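ZYRO0G01672p (Zygosaccharomyces rouxii, PDB 4U8T) probably reads N6-methyladenosine marks in mRNA through its YTH domain, the part of the protein present here. Local coordinates at residues A[26-31]-A[149-154]. Numbering follows the deposited sequence.
Sequences SRFFVI and IPATIS
The Phe28 ring lies against Ser154 where strand 27-33 of the YTH domain, a member of the PUA clan, meets the start of helix 151-161. The chain around Ile149 runs antiparallel to strand 27-33 at the border of the mixed sheet and leads into that helix. Ile149 N donates a nearly straight hydrogen bond to Phe28 O (2.8 Å, 171° at the hydrogen). On the return side the direct bond is replaced by a water, which accepts from Phe28 N and donates to Ile149 O. The same water sits at the edge of the Phe28 ring, in its plane. The nearest atom of the bound RNA is about 6 Å from the nearest atom of the contact.

Phe28 has CG beside its backbone N and anti to the carbonyl carbon (chi1 -51°), which turns the ring to the first turn of the helix. Ser154 CB stands over the centre of one ring face, 3.4 Å from the centroid, in a CH-pi contact. Farther out, Phe28 CE1 reaches Ala151 CB at 4.0 Å. Tyr72 of the neighbouring strand 71-77 also meets the Phe28 ring, with the two planes close to parallel.

Ile149 CD1 touches Val30 CG2 at 3.5 Å, and the two side chains cross at about a right angle. Phe28 CB and Ile149 CB approach to 4.2 Å. Val30 and Ile149 are both buried, and Leu74 and Ile132 also touch Ile149.

Pro150 holds the N-cap position, and its O takes two bonds from Ser154. Ser154 N donates the backbone bond of the first turn. Ser154 OG, beside its own backbone N (chi1 -70°), donates to Pro150 O at 3.0 Å from above the carbonyl plane.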
ATOM      1  N   SER A  26       5.751  10.958   8.038  1.00 31.73           N
ATOM      2  CA  SER A  26       5.356  10.067   6.968  1.00 27.42           C
ATOM      3  C   SER A  26       3.846   9.932   6.836  1.00 27.12           C
ATOM      4  O   SER A  26       3.104  10.160   7.773  1.00 28.71           O
ATOM      5  CB  SER A  26       5.959   8.693   7.193  1.00 26.83           C
ATOM      6  OG  SER A  26       7.344   8.702   7.001  1.00 26.64           O
ATOM      7  N   ARG A  27       3.378   9.555   5.662  1.00 22.95           N
ATOM      8  CA  ARG A  27       1.952   9.359   5.508  1.00 24.18           C
ATOM      9  C   ARG A  27       1.641   7.962   4.969  1.00 22.42           C
ATOM     10  O   ARG A  27       2.481   7.294   4.410  1.00 22.03           O
ATOM     11  CB  ARG A  27       1.381  10.460   4.634  1.00 21.10           C
ATOM     12  CG  ARG A  27       1.597  11.822   5.245  1.00 21.67           C
ATOM     13  CD  ARG A  27       1.325  12.916   4.294  1.00 17.12           C
ATOM     14  NE  ARG A  27      -0.072  12.974   3.958  1.00 20.88           N
ATOM     15  CZ  ARG A  27      -0.582  13.808   3.066  1.00 22.95           C
ATOM     16  NH1 ARG A  27       0.205  14.628   2.415  1.00 22.05           N
ATOM     17  NH2 ARG A  27      -1.874  13.802   2.810  1.00 23.21           N
ATOM     18  N   PHE A  28       0.417   7.526   5.199  1.00 21.72           N
ATOM     19  CA  PHE A  28       0.010   6.160   4.974  1.00 20.06           C
ATOM     20  C   PHE A  28      -1.308   6.099   4.242  1.00 18.56           C
ATOM     21  O   PHE A  28      -2.255   6.761   4.604  1.00 23.17           O
ATOM     22  CB  PHE A  28      -0.125   5.431   6.296  1.00 20.13           C
ATOM     23  CG  PHE A  28       1.059   5.562   7.185  1.00 23.48           C
ATOM     24  CD1 PHE A  28       1.263   6.711   7.930  1.00 26.92           C
ATOM     25  CD2 PHE A  28       1.938   4.504   7.339  1.00 26.15           C
ATOM     26  CE1 PHE A  28       2.346   6.826   8.758  1.00 25.75           C
ATOM     27  CE2 PHE A  28       3.020   4.606   8.179  1.00 24.93           C
ATOM     28  CZ  PHE A  28       3.229   5.767   8.878  1.00 28.49           C
ATOM     29  N   PHE A  29      -1.367   5.248   3.230  1.00 19.76           N
ATOM     30  CA  PHE A  29      -2.545   5.100   2.400  1.00 16.29           C
ATOM     31  C   PHE A  29      -2.886   3.648   2.210  1.00 16.31           C
ATOM     32  O   PHE A  29      -2.024   2.821   2.098  1.00 18.22           O
ATOM     33  CB  PHE A  29      -2.331   5.748   1.037  1.00 14.08           C
ATOM     34  CG  PHE A  29      -2.224   7.213   1.092  1.00 17.49           C
ATOM     35  CD1 PHE A  29      -1.030   7.821   1.401  1.00 23.60           C
ATOM     36  CD2 PHE A  29      -3.309   7.997   0.833  1.00 18.82           C
ATOM     37  CE1 PHE A  29      -0.936   9.182   1.465  1.00 22.89           C
ATOM     38  CE2 PHE A  29      -3.207   9.348   0.879  1.00 19.45           C
ATOM     39  CZ  PHE A  29      -2.030   9.942   1.200  1.00 17.22           C
ATOM     40  N   VAL A  30      -4.166   3.351   2.195  1.00 14.22           N
ATOM     41  CA  VAL A  30      -4.641   2.073   1.766  1.00 11.83           C
ATOM     42  C   VAL A  30      -4.559   2.039   0.263  1.00 15.89           C
ATOM     43  O   VAL A  30      -4.967   2.995  -0.378  1.00 16.12           O
ATOM     44  CB  VAL A  30      -6.060   1.871   2.214  1.00  9.98           C
ATOM     45  CG1 VAL A  30      -6.644   0.666   1.615  1.00  8.12           C
ATOM     46  CG2 VAL A  30      -6.098   1.811   3.680  1.00 14.49           C
ATOM     47  N   ILE A  31      -4.007   0.967  -0.304  1.00 13.65           N
ATOM     48  CA  ILE A  31      -4.078   0.724  -1.735  1.00 12.66           C
ATOM     49  C   ILE A  31      -4.986  -0.468  -1.991  1.00 19.99           C
ATOM     50  O   ILE A  31      -4.806  -1.515  -1.409  1.00 17.96           O
ATOM     51  CB  ILE A  31      -2.701   0.450  -2.362  1.00 13.81           C
ATOM     52  CG1 ILE A  31      -1.838   1.726  -2.382  1.00 14.86           C
ATOM     53  CG2 ILE A  31      -2.855  -0.139  -3.740  1.00 12.57           C
ATOM     54  CD1 ILE A  31      -2.396   2.900  -3.164  1.00 12.41           C
ATOM     55  N   ILE A 149      -4.626   6.990   6.150  1.00 20.73           N
ATOM     56  CA  ILE A 149      -4.669   6.491   7.504  1.00 20.25           C
ATOM     57  C   ILE A 149      -3.827   7.368   8.408  1.00 23.17           C
ATOM     58  O   ILE A 149      -2.716   7.744   8.048  1.00 20.82           O
ATOM     59  CB  ILE A 149      -4.142   5.061   7.552  1.00 17.41           C
ATOM     60  CG1 ILE A 149      -4.765   4.248   6.459  1.00 18.18           C
ATOM     61  CG2 ILE A 149      -4.399   4.408   8.873  1.00 19.69           C
ATOM     62  CD1 ILE A 149      -3.905   3.108   6.099  1.00 24.59           C
ATOM     63  N   PRO A 150      -4.352   7.718   9.589  1.00 27.66           N
ATOM     64  CA  PRO A 150      -3.533   8.525  10.494  1.00 28.31           C
ATOM     65  C   PRO A 150      -2.295   7.770  10.974  1.00 28.91           C
ATOM     66  O   PRO A 150      -2.336   6.549  11.093  1.00 26.36           O
ATOM     67  CB  PRO A 150      -4.491   8.825  11.654  1.00 25.08           C
ATOM     68  CG  PRO A 150      -5.802   8.651  11.120  1.00 22.84           C
ATOM     69  CD  PRO A 150      -5.717   7.561  10.102  1.00 25.18           C
ATOM     70  N   ALA A 151      -1.241   8.503  11.313  1.00 32.29           N
ATOM     71  CA  ALA A 151       0.069   7.929  11.622  1.00 31.62           C
ATOM     72  C   ALA A 151       0.109   6.978  12.812  1.00 28.21           C
ATOM     73  O   ALA A 151       0.707   5.927  12.751  1.00 27.26           O
ATOM     74  CB  ALA A 151       1.048   9.030  11.846  1.00 28.98           C
ATOM     75  N   THR A 152      -0.480   7.371  13.920  1.00 30.12           N
ATOM     76  CA  THR A 152      -0.414   6.537  15.100  1.00 31.54           C
ATOM     77  C   THR A 152      -1.184   5.220  14.858  1.00 33.41           C
ATOM     78  O   THR A 152      -0.725   4.158  15.259  1.00 34.27           O
ATOM     79  CB  THR A 152      -0.922   7.289  16.345  1.00 28.56           C
ATOM     80  OG1 THR A 152      -1.030   6.381  17.444  1.00 28.09           O
ATOM     81  CG2 THR A 152      -2.271   7.914  16.074  1.00 41.39           C
ATOM     82  N   ILE A 153      -2.362   5.286  14.242  1.00 29.38           N
ATOM     83  CA  ILE A 153      -3.076   4.078  13.873  1.00 25.49           C
ATOM     84  C   ILE A 153      -2.255   3.219  12.920  1.00 24.91           C
ATOM     85  O   ILE A 153      -2.220   2.023  13.050  1.00 26.36           O
ATOM     86  CB  ILE A 153      -4.438   4.409  13.268  1.00 26.60           C
ATOM     87  CG1 ILE A 153      -5.409   4.776  14.385  1.00 30.27           C
ATOM     88  CG2 ILE A 153      -5.015   3.234  12.572  1.00 21.57           C
ATOM     89  CD1 ILE A 153      -6.675   5.437  13.930  1.00 24.89           C
ATOM     90  N   SER A 154      -1.588   3.835  11.962  1.00 26.95           N
ATOM     91  CA  SER A 154      -0.772   3.110  10.998  1.00 24.14           C
ATOM     92  C   SER A 154       0.358   2.297  11.609  1.00 25.85           C
ATOM     93  O   SER A 154       0.637   1.188  11.178  1.00 28.48           O
ATOM     94  CB  SER A 154      -0.168   4.078   9.991  1.00 22.00           C
ATOM     95  OG  SER A 154      -1.136   4.610   9.133  1.00 22.40           O
TER
HETATM   96  O   HOH W   1      -1.133   9.532   6.876  1.00 17.17           O